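Long-range contacts in UspA domain-containing protein (Pyrococcus horikoshii, PDB 2DUM), which is of unknown function but belongs to the universal stress protein A family, and may act in stress responses as some relatives do: residues F5-F10 / E35-H40; V112-N117 / K146-V151. All coordinates share one frame; numbering follows the deposited sequence.

Contact 1: residues F5-F10 / E35-H40; sequences FRKVLF and EVILLH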
ATOM      1  N   PHE A   5     -10.729   2.711   5.036  1.00 36.51           N
ATOM      2  CA  PHE A   5     -11.508   1.730   4.297  1.00 36.76           C
ATOM      3  C   PHE A   5     -12.913   2.294   4.020  1.00 35.54           C
ATOM      4  O   PHE A   5     -13.852   1.549   3.720  1.00 36.35           O
ATOM      5  CB  PHE A   5     -11.475   0.309   4.984  1.00 38.24           C
ATOM      6  CG  PHE A   5     -10.037  -0.239   5.119  1.00 42.66           C
ATOM      7  CD1 PHE A   5      -9.488  -1.092   4.139  1.00 42.72           C
ATOM      8  CD2 PHE A   5      -9.164   0.224   6.160  1.00 48.07           C
ATOM      9  CE1 PHE A   5      -8.177  -1.541   4.186  1.00 39.63           C
ATOM     10  CE2 PHE A   5      -7.758  -0.218   6.214  1.00 42.43           C
ATOM     11  CZ  PHE A   5      -7.302  -1.105   5.210  1.00 42.57           C
ATOM     12  N   ARG A   6     -13.043   3.614   4.061  1.00 33.47           N
ATOM     13  CA  ARG A   6     -14.356   4.194   3.874  1.00 32.26           C
ATOM     14  C   ARG A   6     -14.883   4.004   2.462  1.00 31.98           C
ATOM     15  O   ARG A   6     -16.118   3.817   2.310  1.00 33.58           O
ATOM     16  CB  ARG A   6     -14.424   5.648   4.271  1.00 30.38           C
ATOM     17  CG  ARG A   6     -13.754   6.434   3.354  1.00 36.93           C
ATOM     18  CD  ARG A   6     -14.142   7.875   3.484  1.00 49.84           C
ATOM     19  NE  ARG A   6     -13.503   8.587   4.632  1.00 57.65           N
ATOM     20  CZ  ARG A   6     -12.541   8.184   5.522  1.00 60.04           C
ATOM     21  NH1 ARG A   6     -11.879   6.929   5.522  1.00 57.16           N
ATOM     22  NH2 ARG A   6     -12.241   9.146   6.453  1.00 54.81           N
ATOM     23  N   LYS A   7     -14.001   4.036   1.454  1.00 30.17           N
ATOM     24  CA  LYS A   7     -14.411   3.873   0.104  1.00 29.27           C
ATOM     25  C   LYS A   7     -13.257   3.311  -0.746  1.00 29.37           C
ATOM     26  O   LYS A   7     -12.672   3.927  -1.604  1.00 27.82           O
ATOM     27  CB  LYS A   7     -14.921   5.191  -0.419  1.00 29.13           C
ATOM     28  CG  LYS A   7     -15.516   5.074  -1.881  1.00 33.13           C
ATOM     29  CD  LYS A   7     -15.543   6.446  -2.548  1.00 42.56           C
ATOM     30  CE  LYS A   7     -16.765   7.260  -2.135  1.00 46.58           C
ATOM     31  NZ  LYS A   7     -17.672   7.197  -3.360  1.00 56.35           N
ATOM     32  N   VAL A   8     -12.857   2.113  -0.496  1.00 29.58           N
ATOM     33  CA  VAL A   8     -11.673   1.732  -1.197  1.00 29.27           C
ATOM     34  C   VAL A   8     -12.011   1.414  -2.629  1.00 30.79           C
ATOM     35  O   VAL A   8     -13.178   1.064  -2.918  1.00 30.21           O
ATOM     36  CB  VAL A   8     -11.049   0.537  -0.486  1.00 29.58           C
ATOM     37  CG1 VAL A   8     -11.157   0.768   0.996  1.00 25.87           C
ATOM     38  CG2 VAL A   8     -11.708  -0.815  -0.946  1.00 26.82           C
ATOM     39  N   LEU A   9     -11.013   1.521  -3.520  1.00 31.60           N
ATOM     40  CA  LEU A   9     -11.249   1.166  -4.931  1.00 33.43           C
ATOM     41  C   LEU A   9     -10.358   0.036  -5.161  1.00 35.65           C
ATOM     42  O   LEU A   9      -9.274  -0.064  -4.543  1.00 38.08           O
ATOM     43  CB  LEU A   9     -10.767   2.293  -5.841  1.00 33.45           C
ATOM     44  CG  LEU A   9     -10.727   2.453  -7.376  1.00 30.48           C
ATOM     45  CD1 LEU A   9      -9.937   1.446  -7.975  1.00 29.21           C
ATOM     46  CD2 LEU A   9     -12.093   2.386  -8.000  1.00 30.93           C
ATOM     47  N   PHE A  10     -10.734  -0.791  -6.098  1.00 36.72           N
ATOM     48  CA  PHE A  10     -10.086  -2.040  -6.202  1.00 37.64           C
ATOM     49  C   PHE A  10     -10.351  -2.468  -7.585  1.00 39.17           C
ATOM     50  O   PHE A  10     -11.468  -2.833  -7.903  1.00 39.41           O
ATOM     51  CB  PHE A  10     -10.781  -3.034  -5.259  1.00 38.46           C
ATOM     52  CG  PHE A  10     -10.352  -4.412  -5.483  1.00 36.45           C
ATOM     53  CD1 PHE A  10     -10.973  -5.184  -6.400  1.00 36.65           C
ATOM     54  CD2 PHE A  10      -9.255  -4.892  -4.868  1.00 39.43           C
ATOM     55  CE1 PHE A  10     -10.568  -6.421  -6.686  1.00 36.74           C
ATOM     56  CE2 PHE A  10      -8.812  -6.179  -5.156  1.00 42.64           C
ATOM     57  CZ  PHE A  10      -9.504  -6.936  -6.077  1.00 40.37           C
ATOM     58  N   GLU A  35     -17.600   1.473   1.457  1.00 43.80           N
ATOM     59  CA  GLU A  35     -17.966   1.058   0.084  1.00 42.91           C
ATOM     60  C   GLU A  35     -16.752   0.594  -0.697  1.00 40.60           C
ATOM     61  O   GLU A  35     -15.700   1.160  -0.625  1.00 40.19           O
ATOM     62  CB  GLU A  35     -18.575   2.278  -0.582  1.00 42.13           C
ATOM     63  CG  GLU A  35     -19.061   2.254  -2.103  1.00 44.98           C
ATOM     64  CD  GLU A  35     -19.586   3.741  -2.505  1.00 48.27           C
ATOM     65  OE1 GLU A  35     -19.714   4.097  -3.716  1.00 54.98           O
ATOM     66  OE2 GLU A  35     -19.827   4.609  -1.579  1.00 54.29           O
ATOM     67  N   VAL A  36     -16.886  -0.425  -1.492  1.00 40.33           N
ATOM     68  CA  VAL A  36     -15.807  -0.714  -2.473  1.00 40.36           C
ATOM     69  C   VAL A  36     -16.225  -0.510  -3.987  1.00 41.09           C
ATOM     70  O   VAL A  36     -17.253  -0.990  -4.435  1.00 43.16           O
ATOM     71  CB  VAL A  36     -15.157  -2.111  -2.224  1.00 39.00           C
ATOM     72  CG1 VAL A  36     -16.115  -2.935  -1.579  1.00 39.26           C
ATOM     73  CG2 VAL A  36     -14.645  -2.794  -3.528  1.00 33.69           C
ATOM     74  N   ILE A  37     -15.457   0.187  -4.786  1.00 39.82           N
ATOM     75  CA  ILE A  37     -15.860   0.231  -6.147  1.00 39.41           C
ATOM     76  C   ILE A  37     -14.963  -0.780  -6.821  1.00 39.42           C
ATOM     77  O   ILE A  37     -13.734  -0.684  -6.823  1.00 40.55           O
ATOM     78  CB  ILE A  37     -15.561   1.596  -6.690  1.00 39.62           C
ATOM     79  CG1 ILE A  37     -16.267   2.621  -5.875  1.00 37.89           C
ATOM     80  CG2 ILE A  37     -15.836   1.744  -8.175  1.00 39.55           C
ATOM     81  CD1 ILE A  37     -15.334   3.798  -5.621  1.00 40.03           C
ATOM     82  N   LEU A  38     -15.584  -1.734  -7.429  1.00 38.68           N
ATOM     83  CA  LEU A  38     -14.875  -2.770  -8.053  1.00 38.84           C
ATOM     84  C   LEU A  38     -14.666  -2.380  -9.516  1.00 40.37           C
ATOM     85  O   LEU A  38     -15.518  -2.662 -10.324  1.00 40.52           O
ATOM     86  CB  LEU A  38     -15.841  -3.896  -7.983  1.00 37.02           C
ATOM     87  CG  LEU A  38     -15.406  -5.196  -8.524  1.00 36.69           C
ATOM     88  CD1 LEU A  38     -14.383  -5.643  -7.473  1.00 35.43           C
ATOM     89  CD2 LEU A  38     -16.688  -6.081  -8.612  1.00 33.64           C
ATOM     90  N   LEU A  39     -13.550  -1.737  -9.883  1.00 42.34           N
ATOM     91  CA  LEU A  39     -13.314  -1.268 -11.275  1.00 42.79           C
ATOM     92  C   LEU A  39     -12.774  -2.313 -12.200  1.00 44.07           C
ATOM     93  O   LEU A  39     -12.152  -3.262 -11.761  1.00 44.23           O
ATOM     94  CB  LEU A  39     -12.313  -0.165 -11.258  1.00 42.37           C
ATOM     95  CG  LEU A  39     -12.190   0.621 -12.545  1.00 43.50           C
ATOM     96  CD1 LEU A  39     -13.520   0.793 -13.138  1.00 44.62           C
ATOM     97  CD2 LEU A  39     -11.645   1.983 -12.279  1.00 41.14           C
ATOM     98  N   HIS A  40     -13.046  -2.168 -13.491  1.00 46.98           N
ATOM     99  CA  HIS A  40     -12.429  -3.013 -14.554  1.00 50.16           C
ATOM    100  C   HIS A  40     -12.241  -2.229 -15.802  1.00 52.11           C
ATOM    101  O   HIS A  40     -13.233  -1.742 -16.395  1.00 52.65           O
ATOM    102  CB  HIS A  40     -13.282  -4.182 -14.994  1.00 50.22           C
ATOM    103  CG  HIS A  40     -12.660  -4.979 -16.092  1.00 53.24           C
ATOM    104  ND1 HIS A  40     -11.397  -5.514 -15.989  1.00 56.76           N
ATOM    105  CD2 HIS A  40     -13.108  -5.316 -17.332  1.00 57.67           C
ATOM    106  CE1 HIS A  40     -11.104  -6.170 -17.105  1.00 58.93           C
ATOM    107  NE2 HIS A  40     -12.122  -6.065 -17.943  1.00 55.71           N
TER
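R6, V8 and F10 offer backbone atoms to residues 35-40, which run beside them in a parallel pair whose bonds alternate along the strands. E35 N donates to R6 O (2.9 Å), and I37 N to V8 O (3.1 Å). F10 is bound through both its N and its O. Its amide F10 N reaches I37 O at 3.1 Å. In turn F10 O accepts L39 N at 3.1 Å, so that I37 is held on either side, by V8 and by F10.

Apolar packing divides between the two faces. On one, F10 and L38 lie alongside each other and point the same way, both with CG anti to the backbone N (chi1 169° for F10). The methyl L38 CD1 thereby meets the ring at its edge, 3.6 Å from F10 CD1. Beside them V8 CG2 rests on V36 CB (3.9 Å), and V87 of helix 69-90 covers V36 and L38. On the other face the L9 side chain crosses that of I37, with L9 CD2 touching I37 CB at 3.8 Å and also reaching CG2. The beta-branched V8, V36 and I37 suit extended strands, while L9, L38 and F10 extend further into the apolar layers.

A charged pair sits at the partly exposed start. The amine of K7 stands beside the carboxylate of E35 in a long salt bridge (NZ to OE1 3.7 Å), while R97 is a second partner for that oxygen. The aliphatic part of K7 lies over I37 CD1, so a lysine can border the hydrophobic core and carry its amine out to the carboxylate of E35.

With helix 16-28 between them, the strands form the first beta-alpha-beta crossover of a Rossmann-like, HUP-type parallel sheet.

Contact 2: residues V112-N117 / K146-V151; sequences VAEEEN and KTKKPV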
ATOM      1  N   VAL A 112     -10.252   7.353 -12.240  1.00 52.13           N
ATOM      2  CA  VAL A 112     -11.389   7.029 -11.399  1.00 52.52           C
ATOM      3  C   VAL A 112     -11.069   7.174  -9.908  1.00 51.83           C
ATOM      4  O   VAL A 112     -11.924   7.562  -9.143  1.00 52.04           O
ATOM      5  CB  VAL A 112     -11.829   5.573 -11.621  1.00 53.65           C
ATOM      6  CG1 VAL A 112     -12.704   5.076 -10.472  1.00 54.77           C
ATOM      7  CG2 VAL A 112     -12.535   5.370 -13.004  1.00 55.37           C
ATOM      8  N   ALA A 113      -9.857   6.854  -9.471  1.00 50.83           N
ATOM      9  CA  ALA A 113      -9.552   7.078  -8.088  1.00 48.79           C
ATOM     10  C   ALA A 113      -9.942   8.489  -7.814  1.00 48.08           C
ATOM     11  O   ALA A 113     -10.837   8.723  -7.011  1.00 47.20           O
ATOM     12  CB  ALA A 113      -8.121   6.884  -7.835  1.00 48.88           C
ATOM     13  N   GLU A 114      -9.324   9.416  -8.535  1.00 48.33           N
ATOM     14  CA  GLU A 114      -9.390  10.823  -8.136  1.00 50.13           C
ATOM     15  C   GLU A 114     -10.769  11.409  -8.167  1.00 49.82           C
ATOM     16  O   GLU A 114     -11.095  12.294  -7.352  1.00 48.83           O
ATOM     17  CB  GLU A 114      -8.443  11.727  -8.936  1.00 50.50           C
ATOM     18  CG  GLU A 114      -8.054  12.985  -8.133  1.00 53.46           C
ATOM     19  CD  GLU A 114      -6.923  12.690  -7.102  1.00 61.88           C
ATOM     20  OE1 GLU A 114      -5.992  11.860  -7.416  1.00 62.67           O
ATOM     21  OE2 GLU A 114      -6.955  13.282  -5.964  1.00 64.69           O
ATOM     22  N   GLU A 115     -11.533  10.913  -9.127  1.00 49.84           N
ATOM     23  CA  GLU A 115     -12.864  11.392  -9.405  1.00 52.68           C
ATOM     24  C   GLU A 115     -13.951  10.928  -8.436  1.00 52.28           C
ATOM     25  O   GLU A 115     -14.985  11.592  -8.352  1.00 54.25           O
ATOM     26  CB  GLU A 115     -13.362  10.901 -10.770  1.00 52.57           C
ATOM     27  CG  GLU A 115     -12.659  11.297 -12.043  1.00 55.71           C
ATOM     28  CD  GLU A 115     -13.120  10.389 -13.191  1.00 57.52           C
ATOM     29  OE1 GLU A 115     -12.600  10.528 -14.320  1.00 65.70           O
ATOM     30  OE2 GLU A 115     -14.004   9.505 -12.974  1.00 66.48           O
ATOM     31  N   GLU A 116     -13.831   9.756  -7.811  1.00 51.05           N
ATOM     32  CA  GLU A 116     -14.775   9.427  -6.782  1.00 50.15           C
ATOM     33  C   GLU A 116     -14.318   9.720  -5.393  1.00 48.78           C
ATOM     34  O   GLU A 116     -14.879   9.146  -4.437  1.00 48.70           O
ATOM     35  CB  GLU A 116     -15.134   7.979  -6.806  1.00 51.27           C
ATOM     36  CG  GLU A 116     -16.514   7.826  -7.278  1.00 55.84           C
ATOM     37  CD  GLU A 116     -16.478   8.133  -8.691  1.00 58.57           C
ATOM     38  OE1 GLU A 116     -15.316   8.001  -9.175  1.00 56.04           O
ATOM     39  OE2 GLU A 116     -17.540   8.530  -9.258  1.00 59.80           O
ATOM     40  N   ASN A 117     -13.330  10.598  -5.284  1.00 46.39           N
ATOM     41  CA  ASN A 117     -12.715  10.895  -4.053  1.00 44.83           C
ATOM     42  C   ASN A 117     -12.757   9.674  -3.120  1.00 43.20           C
ATOM     43  O   ASN A 117     -13.526   9.603  -2.139  1.00 43.61           O
ATOM     44  CB  ASN A 117     -13.322  12.122  -3.444  1.00 44.91           C
ATOM     45  CG  ASN A 117     -12.455  12.652  -2.348  1.00 51.71           C
ATOM     46  OD1 ASN A 117     -12.937  13.190  -1.345  1.00 59.13           O
ATOM     47  ND2 ASN A 117     -11.138  12.427  -2.480  1.00 56.16           N
ATOM     48  N   LYS A 146       1.635   7.697 -10.052  1.00 58.04           N
ATOM     49  CA  LYS A 146       0.919   8.772 -10.652  1.00 57.85           C
ATOM     50  C   LYS A 146      -0.121   9.268  -9.691  1.00 56.96           C
ATOM     51  O   LYS A 146      -0.537  10.435  -9.729  1.00 58.36           O
ATOM     52  CB  LYS A 146       0.279   8.293 -11.958  1.00 59.70           C
ATOM     53  CG  LYS A 146       1.001   8.744 -13.291  1.00 62.48           C
ATOM     54  CD  LYS A 146       2.075   7.692 -13.808  1.00 68.79           C
ATOM     55  CE  LYS A 146       3.384   8.315 -14.607  1.00 68.24           C
ATOM     56  NZ  LYS A 146       4.479   7.305 -15.151  1.00 66.40           N
ATOM     57  N   THR A 147      -0.543   8.407  -8.787  1.00 55.07           N
ATOM     58  CA  THR A 147      -1.642   8.784  -7.904  1.00 52.64           C
ATOM     59  C   THR A 147      -1.291   9.691  -6.711  1.00 52.23           C
ATOM     60  O   THR A 147      -0.125   9.857  -6.398  1.00 52.17           O
ATOM     61  CB  THR A 147      -2.396   7.571  -7.474  1.00 52.24           C
ATOM     62  OG1 THR A 147      -3.679   7.995  -7.097  1.00 52.51           O
ATOM     63  CG2 THR A 147      -1.758   6.848  -6.321  1.00 50.63           C
ATOM     64  N   LYS A 148      -2.302  10.318  -6.094  1.00 51.96           N
ATOM     65  CA  LYS A 148      -2.145  11.124  -4.815  1.00 51.30           C
ATOM     66  C   LYS A 148      -2.789  10.426  -3.615  1.00 49.23           C
ATOM     67  O   LYS A 148      -2.352  10.536  -2.423  1.00 50.33           O
ATOM     68  CB  LYS A 148      -2.795  12.501  -4.896  1.00 51.67           C
ATOM     69  CG  LYS A 148      -2.603  13.254  -6.210  1.00 54.10           C
ATOM     70  CD  LYS A 148      -1.145  13.483  -6.591  1.00 55.67           C
ATOM     71  CE  LYS A 148      -1.086  14.042  -8.031  1.00 56.36           C
ATOM     72  NZ  LYS A 148      -2.242  14.980  -8.157  1.00 54.26           N
ATOM     73  N   LYS A 149      -3.842   9.703  -3.956  1.00 46.00           N
ATOM     74  CA  LYS A 149      -4.454   8.695  -3.106  1.00 42.38           C
ATOM     75  C   LYS A 149      -3.413   7.693  -2.391  1.00 41.40           C
ATOM     76  O   LYS A 149      -2.231   7.562  -2.837  1.00 40.51           O
ATOM     77  CB  LYS A 149      -5.554   8.001  -3.945  1.00 42.31           C
ATOM     78  CG  LYS A 149      -6.979   8.623  -3.913  1.00 41.56           C
ATOM     79  CD  LYS A 149      -7.057  10.018  -4.431  1.00 46.71           C
ATOM     80  CE  LYS A 149      -8.423  10.593  -4.229  1.00 52.82           C
ATOM     81  NZ  LYS A 149      -8.846  10.615  -2.751  1.00 58.16           N
ATOM     82  N   PRO A 150      -3.795   7.109  -1.210  1.00 39.37           N
ATOM     83  CA  PRO A 150      -3.002   6.013  -0.617  1.00 38.27           C
ATOM     84  C   PRO A 150      -3.230   4.698  -1.295  1.00 36.36           C
ATOM     85  O   PRO A 150      -4.171   4.608  -2.108  1.00 36.20           O
ATOM     86  CB  PRO A 150      -3.412   6.020   0.839  1.00 38.12           C
ATOM     87  CG  PRO A 150      -4.764   6.645   0.884  1.00 38.97           C
ATOM     88  CD  PRO A 150      -4.865   7.576  -0.307  1.00 38.74           C
ATOM     89  N   VAL A 151      -2.330   3.722  -1.085  1.00 34.73           N
ATOM     90  CA  VAL A 151      -2.355   2.525  -1.927  1.00 34.37           C
ATOM     91  C   VAL A 151      -2.007   1.272  -1.189  1.00 34.58           C
ATOM     92  O   VAL A 151      -0.947   1.200  -0.593  1.00 35.96           O
ATOM     93  CB  VAL A 151      -1.412   2.606  -3.143  1.00 34.09           C
ATOM     94  CG1 VAL A 151      -1.374   1.236  -3.930  1.00 35.45           C
ATOM     95  CG2 VAL A 151      -1.831   3.665  -4.111  1.00 32.97           C
TER
HETATM   96  O   HOH W   1      -5.911   9.201  -8.543  1.00 46.84           O
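E114 and K149 make the close-packed part of this contact, their side chains crossing obliquely. The carboxylate of E114 lies against the lysine's methylenes, with OE2 3.5 Å from K149 CE, and the chain bend at chi2 (80°) of E114 turns it there. The charges themselves stay 4.6 Å apart, E114 OE2 to K149 NZ. A113, small enough to admit the lysine, sets its CB 4.4 Å from K149 CG.

This joins the C-terminal end of helix 105-115 to the loop that leads from helix 138-146 into strand 151-154, an edge of the parallel sheet in the alpha/beta fold of universal stress proteins; through that strand the sheet runs on, antiparallel, into the second subunit. The amine of K149 bonds instead to V118 O and forms a salt bridge with D158 of the second subunit, an acid that also accepts N117 ND2.

The packing thins at the exposed K148, which brings only CB and CG near E114 OE1. A water joins E114 OE1 to T147 OG1, donating to the first (2.9 Å) and accepting from the second (2.9 Å). An alanine at E114 would probably leave that water without its acceptor and open a gap beside K149 CD and CE.

In the fold
Contact 1 is buried in the sheet, where strands 7-11 and 35-43 are joined by backbone hydrogen bonds and hydrocarbon packing. Contact 2 is partly exposed, links a helix end to a loop at the far edge of the sheet, and relies on lysine methylenes, one carboxylate and one water. The two meet where helix 105-115 covers the sheet: V112 packs on L9 and L39, and the K7 chain lies against the backbone oxygens of E116 and N117. Both touch the second subunit, differently: contact 1 through F5 and R6, largely by packing, contact 2 through charged and polar groups beside the edge strand.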